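Local coordinates for reticulocyte-binding protein 2a (Plasmodium vivax, PDB 4Z8N) that probably binds a receptor on the red blood cell surface through this erythrocyte-binding domain during invasion of reticulocytes by the malaria parasite, at residues Tyr25-Phe31 against Met126-Asn130; Gln66-Cys70 against Cys114-Asn118. All coordinates share one frame. Residue numbers count along the deposited sequence, not the author numbering.

Contact 1: residues Tyr25-Phe31 against Met126-Asn130; sequences YVQMNYF and MSKFN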
ATOM      1  N   TYR A  25      -5.845   4.742   5.235  1.00 33.99           N
ATOM      2  CA  TYR A  25      -6.767   4.944   4.113  1.00 35.21           C
ATOM      3  C   TYR A  25      -6.312   6.111   3.253  1.00 34.11           C
ATOM      4  O   TYR A  25      -5.812   7.109   3.770  1.00 35.72           O
ATOM      5  CB  TYR A  25      -8.193   5.194   4.609  1.00 37.24           C
ATOM      6  CG  TYR A  25      -8.904   3.969   5.139  1.00 39.44           C
ATOM      7  CD1 TYR A  25      -8.599   3.453   6.393  1.00 39.91           C
ATOM      8  CD2 TYR A  25      -9.895   3.343   4.394  1.00 40.70           C
ATOM      9  CE1 TYR A  25      -9.251   2.338   6.883  1.00 39.16           C
ATOM     10  CE2 TYR A  25     -10.556   2.227   4.876  1.00 42.26           C
ATOM     11  CZ  TYR A  25     -10.229   1.730   6.121  1.00 44.10           C
ATOM     12  OH  TYR A  25     -10.880   0.620   6.607  1.00 46.87           O
ATOM     13  N   VAL A  26      -6.502   5.996   1.943  1.00 32.55           N
ATOM     14  CA  VAL A  26      -6.016   7.020   1.023  1.00 34.32           C
ATOM     15  C   VAL A  26      -6.792   8.333   1.181  1.00 36.51           C
ATOM     16  O   VAL A  26      -6.242   9.408   0.949  1.00 40.58           O
ATOM     17  CB  VAL A  26      -6.084   6.536  -0.449  1.00 35.99           C
ATOM     18  CG1 VAL A  26      -7.527   6.328  -0.893  1.00 33.47           C
ATOM     19  CG2 VAL A  26      -5.363   7.511  -1.371  1.00 33.89           C
ATOM     20  N   GLN A  27      -8.054   8.245   1.597  1.00 36.12           N
ATOM     21  CA  GLN A  27      -8.870   9.435   1.842  1.00 33.66           C
ATOM     22  C   GLN A  27      -8.232  10.335   2.899  1.00 36.31           C
ATOM     23  O   GLN A  27      -8.304  11.561   2.809  1.00 37.49           O
ATOM     24  CB  GLN A  27     -10.287   9.046   2.283  1.00 34.92           C
ATOM     25  CG  GLN A  27     -11.117   8.315   1.228  1.00 37.04           C
ATOM     26  CD  GLN A  27     -11.077   6.803   1.388  1.00 41.10           C
ATOM     27  OE1 GLN A  27     -10.008   6.208   1.536  1.00 41.26           O
ATOM     28  NE2 GLN A  27     -12.248   6.175   1.359  1.00 40.79           N
ATOM     29  N   MET A  28      -7.613   9.717   3.900  1.00 36.29           N
ATOM     30  CA  MET A  28      -6.983  10.454   4.990  1.00 36.02           C
ATOM     31  C   MET A  28      -5.785  11.226   4.466  1.00 41.90           C
ATOM     32  O   MET A  28      -5.506  12.340   4.904  1.00 44.21           O
ATOM     33  CB  MET A  28      -6.563   9.507   6.117  1.00 37.22           C
ATOM     34  CG  MET A  28      -7.703   8.645   6.652  1.00 38.20           C
ATOM     35  SD  MET A  28      -9.034   9.606   7.406  1.00 50.89           S
ATOM     36  CE  MET A  28      -8.314  10.008   8.991  1.00 44.83           C
ATOM     37  N   ASN A  29      -5.079  10.615   3.521  1.00 41.80           N
ATOM     38  CA  ASN A  29      -3.977  11.275   2.843  1.00 42.70           C
ATOM     39  C   ASN A  29      -4.493  12.465   2.043  1.00 39.69           C
ATOM     40  O   ASN A  29      -3.883  13.532   2.022  1.00 41.20           O
ATOM     41  CB  ASN A  29      -3.253  10.290   1.926  1.00 49.35           C
ATOM     42  CG  ASN A  29      -1.822  10.696   1.652  1.00 53.92           C
ATOM     43  OD1 ASN A  29      -1.563  11.748   1.069  1.00 63.37           O
ATOM     44  ND2 ASN A  29      -0.881   9.855   2.062  1.00 52.62           N
ATOM     45  N   TYR A  30      -5.634  12.266   1.394  1.00 34.19           N
ATOM     46  CA  TYR A  30      -6.272  13.306   0.599  1.00 36.58           C
ATOM     47  C   TYR A  30      -6.684  14.504   1.459  1.00 38.25           C
ATOM     48  O   TYR A  30      -6.473  15.656   1.074  1.00 37.31           O
ATOM     49  CB  TYR A  30      -7.486  12.728  -0.135  1.00 34.16           C
ATOM     50  CG  TYR A  30      -8.370  13.761  -0.797  1.00 37.27           C
ATOM     51  CD1 TYR A  30      -8.014  14.329  -2.012  1.00 36.30           C
ATOM     52  CD2 TYR A  30      -9.566  14.157  -0.212  1.00 43.00           C
ATOM     53  CE1 TYR A  30      -8.817  15.270  -2.622  1.00 42.61           C
ATOM     54  CE2 TYR A  30     -10.379  15.101  -0.816  1.00 46.62           C
ATOM     55  CZ  TYR A  30      -9.997  15.652  -2.020  1.00 46.67           C
ATOM     56  OH  TYR A  30     -10.796  16.587  -2.628  1.00 48.51           O
ATOM     57  N   PHE A  31      -7.261  14.232   2.626  1.00 34.31           N
ATOM     58  CA  PHE A  31      -7.713  15.296   3.515  1.00 41.43           C
ATOM     59  C   PHE A  31      -6.538  16.128   4.025  1.00 42.31           C
ATOM     60  O   PHE A  31      -6.674  17.330   4.259  1.00 43.08           O
ATOM     61  CB  PHE A  31      -8.502  14.714   4.691  1.00 40.21           C
ATOM     62  CG  PHE A  31      -9.779  14.035   4.287  1.00 40.65           C
ATOM     63  CD1 PHE A  31     -10.507  14.488   3.197  1.00 43.32           C
ATOM     64  CD2 PHE A  31     -10.248  12.936   4.990  1.00 41.18           C
ATOM     65  CE1 PHE A  31     -11.685  13.865   2.819  1.00 42.45           C
ATOM     66  CE2 PHE A  31     -11.425  12.305   4.616  1.00 43.09           C
ATOM     67  CZ  PHE A  31     -12.144  12.771   3.529  1.00 43.62           C
ATOM     68  N   MET A 126     -15.587   9.110   6.092  1.00 45.69           N
ATOM     69  CA  MET A 126     -14.689   9.833   5.198  1.00 46.60           C
ATOM     70  C   MET A 126     -15.487  10.455   4.060  1.00 46.62           C
ATOM     71  O   MET A 126     -15.214  11.575   3.634  1.00 48.89           O
ATOM     72  CB  MET A 126     -13.603   8.905   4.648  1.00 46.28           C
ATOM     73  CG  MET A 126     -12.727   8.284   5.720  1.00 45.59           C
ATOM     74  SD  MET A 126     -11.674   6.955   5.097  1.00 45.98           S
ATOM     75  CE  MET A 126     -11.178   6.190   6.637  1.00 45.73           C
ATOM     76  N   SER A 127     -16.481   9.717   3.579  1.00 39.63           N
ATOM     77  CA  SER A 127     -17.343  10.197   2.510  1.00 45.95           C
ATOM     78  C   SER A 127     -18.160  11.398   2.980  1.00 50.72           C
ATOM     79  O   SER A 127     -18.347  12.363   2.237  1.00 46.14           O
ATOM     80  CB  SER A 127     -18.266   9.077   2.026  1.00 51.85           C
ATOM     81  OG  SER A 127     -19.101   9.525   0.975  1.00 58.46           O
ATOM     82  N   LYS A 128     -18.633  11.332   4.220  1.00 54.54           N
ATOM     83  CA  LYS A 128     -19.420  12.412   4.808  1.00 56.98           C
ATOM     84  C   LYS A 128     -18.598  13.689   4.955  1.00 53.81           C
ATOM     85  O   LYS A 128     -19.087  14.783   4.675  1.00 59.34           O
ATOM     86  CB  LYS A 128     -19.976  11.987   6.168  1.00 62.91           C
ATOM     87  CG  LYS A 128     -21.283  11.213   6.088  1.00 73.43           C
ATOM     88  CD  LYS A 128     -21.546  10.442   7.372  1.00 79.52           C
ATOM     89  CE  LYS A 128     -22.077   9.048   7.076  1.00 83.85           C
ATOM     90  NZ  LYS A 128     -21.543   8.034   8.030  1.00 83.10           N
ATOM     91  N   PHE A 129     -17.351  13.550   5.393  1.00 44.74           N
ATOM     92  CA  PHE A 129     -16.467  14.705   5.527  1.00 51.73           C
ATOM     93  C   PHE A 129     -16.086  15.269   4.163  1.00 53.31           C
ATOM     94  O   PHE A 129     -15.942  16.483   4.006  1.00 57.44           O
ATOM     95  CB  PHE A 129     -15.204  14.344   6.309  1.00 47.42           C
ATOM     96  CG  PHE A 129     -14.253  15.498   6.483  1.00 47.70           C
ATOM     97  CD1 PHE A 129     -14.499  16.478   7.434  1.00 49.57           C
ATOM     98  CD2 PHE A 129     -13.115  15.602   5.698  1.00 40.19           C
ATOM     99  CE1 PHE A 129     -13.628  17.542   7.597  1.00 45.01           C
ATOM    100  CE2 PHE A 129     -12.239  16.666   5.856  1.00 40.58           C
ATOM    101  CZ  PHE A 129     -12.496  17.635   6.807  1.00 44.27           C
ATOM    102  N   ASN A 130     -15.923  14.386   3.182  1.00 49.07           N
ATOM    103  CA  ASN A 130     -15.595  14.803   1.823  1.00 47.24           C
ATOM    104  C   ASN A 130     -16.681  15.691   1.226  1.00 52.67           C
ATOM    105  O   ASN A 130     -16.384  16.662   0.532  1.00 55.11           O
ATOM    106  CB  ASN A 130     -15.369  13.585   0.926  1.00 47.16           C
ATOM    107  CG  ASN A 130     -14.918  13.967  -0.471  1.00 46.08           C
ATOM    108  OD1 ASN A 130     -13.813  14.479  -0.658  1.00 49.09           O
ATOM    109  ND2 ASN A 130     -15.767  13.717  -1.461  1.00 40.51           N
TER

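Contact 2: residues Gln66-Cys70 against Cys114-Asn118; sequences QINSC and CVQAN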
ATOM      1  N   GLN A  66      -7.772   0.809  16.565  1.00 52.14           N
ATOM      2  CA  GLN A  66      -8.164  -0.488  16.031  1.00 52.91           C
ATOM      3  C   GLN A  66      -6.943  -1.261  15.535  1.00 48.82           C
ATOM      4  O   GLN A  66      -6.791  -2.446  15.831  1.00 45.17           O
ATOM      5  CB  GLN A  66      -9.181  -0.326  14.901  1.00 53.16           C
ATOM      6  CG  GLN A  66      -9.580  -1.640  14.250  1.00 53.58           C
ATOM      7  CD  GLN A  66     -10.681  -1.475  13.223  1.00 53.42           C
ATOM      8  OE1 GLN A  66     -11.636  -0.729  13.436  1.00 55.23           O
ATOM      9  NE2 GLN A  66     -10.550  -2.171  12.100  1.00 48.53           N
ATOM     10  N   ILE A  67      -6.076  -0.581  14.788  1.00 48.09           N
ATOM     11  CA  ILE A  67      -4.851  -1.191  14.282  1.00 44.54           C
ATOM     12  C   ILE A  67      -3.960  -1.639  15.437  1.00 47.28           C
ATOM     13  O   ILE A  67      -3.319  -2.688  15.369  1.00 44.69           O
ATOM     14  CB  ILE A  67      -4.063  -0.225  13.372  1.00 49.12           C
ATOM     15  CG1 ILE A  67      -4.928   0.230  12.196  1.00 50.66           C
ATOM     16  CG2 ILE A  67      -2.799  -0.890  12.845  1.00 44.30           C
ATOM     17  CD1 ILE A  67      -5.288  -0.884  11.241  1.00 47.20           C
ATOM     18  N   ASN A  68      -3.936  -0.843  16.503  1.00 50.69           N
ATOM     19  CA  ASN A  68      -3.158  -1.178  17.691  1.00 55.80           C
ATOM     20  C   ASN A  68      -3.672  -2.438  18.382  1.00 55.08           C
ATOM     21  O   ASN A  68      -2.902  -3.174  18.997  1.00 58.41           O
ATOM     22  CB  ASN A  68      -3.157  -0.011  18.682  1.00 58.31           C
ATOM     23  CG  ASN A  68      -2.366   1.178  18.179  1.00 64.17           C
ATOM     24  OD1 ASN A  68      -1.547   1.052  17.267  1.00 67.28           O
ATOM     25  ND2 ASN A  68      -2.599   2.341  18.779  1.00 66.78           N
ATOM     26  N   SER A  69      -4.974  -2.681  18.278  1.00 55.06           N
ATOM     27  CA  SER A  69      -5.580  -3.855  18.896  1.00 57.81           C
ATOM     28  C   SER A  69      -5.295  -5.117  18.085  1.00 54.05           C
ATOM     29  O   SER A  69      -5.521  -6.231  18.558  1.00 53.93           O
ATOM     30  CB  SER A  69      -7.091  -3.663  19.050  1.00 62.94           C
ATOM     31  OG  SER A  69      -7.727  -3.591  17.784  1.00 64.33           O
ATOM     32  N   CYS A  70      -4.800  -4.934  16.864  1.00 47.23           N
ATOM     33  CA  CYS A  70      -4.506  -6.054  15.977  1.00 47.01           C
ATOM     34  C   CYS A  70      -3.064  -6.524  16.122  1.00 48.56           C
ATOM     35  O   CYS A  70      -2.670  -7.528  15.527  1.00 50.01           O
ATOM     36  CB  CYS A  70      -4.782  -5.671  14.523  1.00 42.65           C
ATOM     37  SG  CYS A  70      -6.479  -5.161  14.203  1.00 59.11           S
ATOM     38  N   CYS A 114      -9.295  -8.337  11.307  1.00 46.34           N
ATOM     39  CA  CYS A 114      -9.119  -7.395  12.404  1.00 49.56           C
ATOM     40  C   CYS A 114      -8.774  -6.013  11.851  1.00 46.26           C
ATOM     41  O   CYS A 114      -9.233  -4.992  12.361  1.00 45.69           O
ATOM     42  CB  CYS A 114      -8.029  -7.888  13.362  1.00 49.08           C
ATOM     43  SG  CYS A 114      -7.640  -6.775  14.732  1.00 79.33           S
ATOM     44  N   VAL A 115      -7.970  -5.996  10.794  1.00 47.31           N
ATOM     45  CA  VAL A 115      -7.556  -4.754  10.150  1.00 43.63           C
ATOM     46  C   VAL A 115      -8.692  -4.151   9.323  1.00 45.29           C
ATOM     47  O   VAL A 115      -8.942  -2.946   9.376  1.00 45.58           O
ATOM     48  CB  VAL A 115      -6.322  -4.983   9.251  1.00 41.94           C
ATOM     49  CG1 VAL A 115      -6.039  -3.760   8.389  1.00 38.39           C
ATOM     50  CG2 VAL A 115      -5.111  -5.338  10.099  1.00 38.32           C
ATOM     51  N   GLN A 116      -9.387  -4.997   8.570  1.00 46.29           N
ATOM     52  CA  GLN A 116     -10.467  -4.534   7.703  1.00 48.26           C
ATOM     53  C   GLN A 116     -11.796  -4.366   8.436  1.00 48.26           C
ATOM     54  O   GLN A 116     -12.809  -4.053   7.815  1.00 47.59           O
ATOM     55  CB  GLN A 116     -10.658  -5.496   6.529  1.00 48.90           C
ATOM     56  CG  GLN A 116      -9.634  -5.354   5.420  1.00 48.77           C
ATOM     57  CD  GLN A 116      -9.943  -6.253   4.241  1.00 55.63           C
ATOM     58  OE1 GLN A 116     -10.708  -7.211   4.364  1.00 57.55           O
ATOM     59  NE2 GLN A 116      -9.361  -5.944   3.088  1.00 58.37           N
ATOM     60  N   ALA A 117     -11.798  -4.582   9.748  1.00 48.35           N
ATOM     61  CA  ALA A 117     -13.016  -4.409  10.533  1.00 49.75           C
ATOM     62  C   ALA A 117     -13.467  -2.951  10.486  1.00 48.30           C
ATOM     63  O   ALA A 117     -12.636  -2.040  10.465  1.00 46.91           O
ATOM     64  CB  ALA A 117     -12.798  -4.857  11.970  1.00 51.16           C
ATOM     65  N   ASN A 118     -14.782  -2.745  10.438  1.00 52.42           N
ATOM     66  CA  ASN A 118     -15.381  -1.408  10.394  1.00 54.06           C
ATOM     67  C   ASN A 118     -14.983  -0.599   9.158  1.00 51.95           C
ATOM     68  O   ASN A 118     -15.152   0.620   9.134  1.00 49.72           O
ATOM     69  CB  ASN A 118     -15.015  -0.622  11.654  1.00 52.70           C
ATOM     70  CG  ASN A 118     -15.320  -1.384  12.924  1.00 57.81           C
ATOM     71  OD1 ASN A 118     -16.439  -1.863  13.121  1.00 58.46           O
ATOM     72  ND2 ASN A 118     -14.322  -1.510  13.792  1.00 58.38           N
TER

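Contact 1: residues Tyr25-Phe31 against Met126-Asn130
Helix 26-37 and helix 119-136 run in nearly the same direction here: over these short segments their axes come within 10.8 Å and cross at 26°, a near-parallel helix packing inside the all-helical erythrocyte-binding domain, which matches the Rh5 coiled-coil family. The backbones are closest at the start, with Gln27 CA 6.7 Å from Met126 CA, and one turn on Phe31 CA lies 8.1 Å from Asn130 CA. The four-residue spacing keeps Gln27 and Phe31 on the side facing Met126, while Ser127 and Lys128 direct their CA-to-CB bonds away, as suits polar residues in exposed positions.

Met126 fills the narrower end. Its long, unbranched side chain reaches across to Tyr25, placing Met126 CE over the ring face, 3.8 Å from the Tyr25 ring centroid, in a CH-pi contact; Met126 SD sits obliquely at 4.7 Å from the Tyr25 ring centroid, making this a Met-aromatic pair. Met126 CE also lies 4.1 Å from Met28 SD, and Met126 SD is 3.8 Å from Gln27 CD, so Gln27 borders this sulfur-rich patch with its amide. Flexible thioethers suit such a place because they fit between rigid rings.

Phe31 fills the space between Met126 and Phe129. Phe129 turns its edge to the Phe31 face in a T-shaped stack, centroids 4.8 Å apart and planes at 80°. Beyond this pair, Val56 of helix 42-69 touches Phe129 and Met28, while Phe254 and Ala257 of helix 246-297 touch Tyr30. The Phe31 ring edge meets helix backbone, Phe31 CZ lying 3.3 Å from Met126 O.

Contact 2: residues Gln66-Cys70 against Cys114-Asn118
A disulfide links Cys70, where the chain leaves helix 42-69, to Cys114 near the C-terminal end of helix 94-115, a covalent cross-link within the helical erythrocyte-binding domain. Cys70 and Cys114 turn their CA-to-CB bonds toward each other, and the bridge, with Cys70 SG and Cys114 SG 2.1 Å apart, occupies the gap between the backbones. The 6.0 Å between Cys70 CA and Cys114 CA and the chi3 of -94° are the geometry a relaxed disulfide needs.

The most prominent bump is Gln66. Its extended side chain, with chi1 and chi2 both t, enters a hollow formed where the chain leaves helix 94-115 and bends through Gln116 to Asn118. Carbonyl groups line that hollow, so an amide is well matched to it: Gln66 NE2 donates to Ala117 O at 2.7 Å and to Cys114 O at 3.1 Å, the latter a carbonyl near the end of the helix. Ala117 CB, 3.5 Å from Gln66 NE2, forms a small part of the wall, and a methyl leaves room for the amide. On the outer side Gln66 OE1 accepts from both Asn118 and Tyr122 OH.

A smaller apolar fit lies beside the bridge. The two methyls of Val115 rest against both neighbours, Val115 CG1 4.1 Å from Ile67 CD1 and Val115 CG2 4.3 Å from Cys70 SG. Phe24 touches Ile67, while Phe10 and Thr20 touch Val115, continuing this patch toward the N-terminal hairpin. The outer rim of the glutamine pocket is closed by Asn118, whose ND2 donates to Gln66 OE1 at 2.8 Å.

Both contacts join the same two regions of the fold. Helix 26-37 leads into helix 42-69, and helix 94-115 into helix 119-136, so contact 2 is nested within the chain loop closed by contact 1; their centres are 18 Å apart. Contact 1, mostly buried, relies on aromatic and thioether packing between helix flanks. Contact 2 is more open and lies at helix ends, where backbone carbonyls turn toward Gln66 and accept from its amide, and a covalent bridge supplements a small apolar patch. Tyr122 connects the two, touching Tyr25 and bonding to Gln66. Nearby Glu120 binds calcium in a structure of this protein, though the ion is absent here.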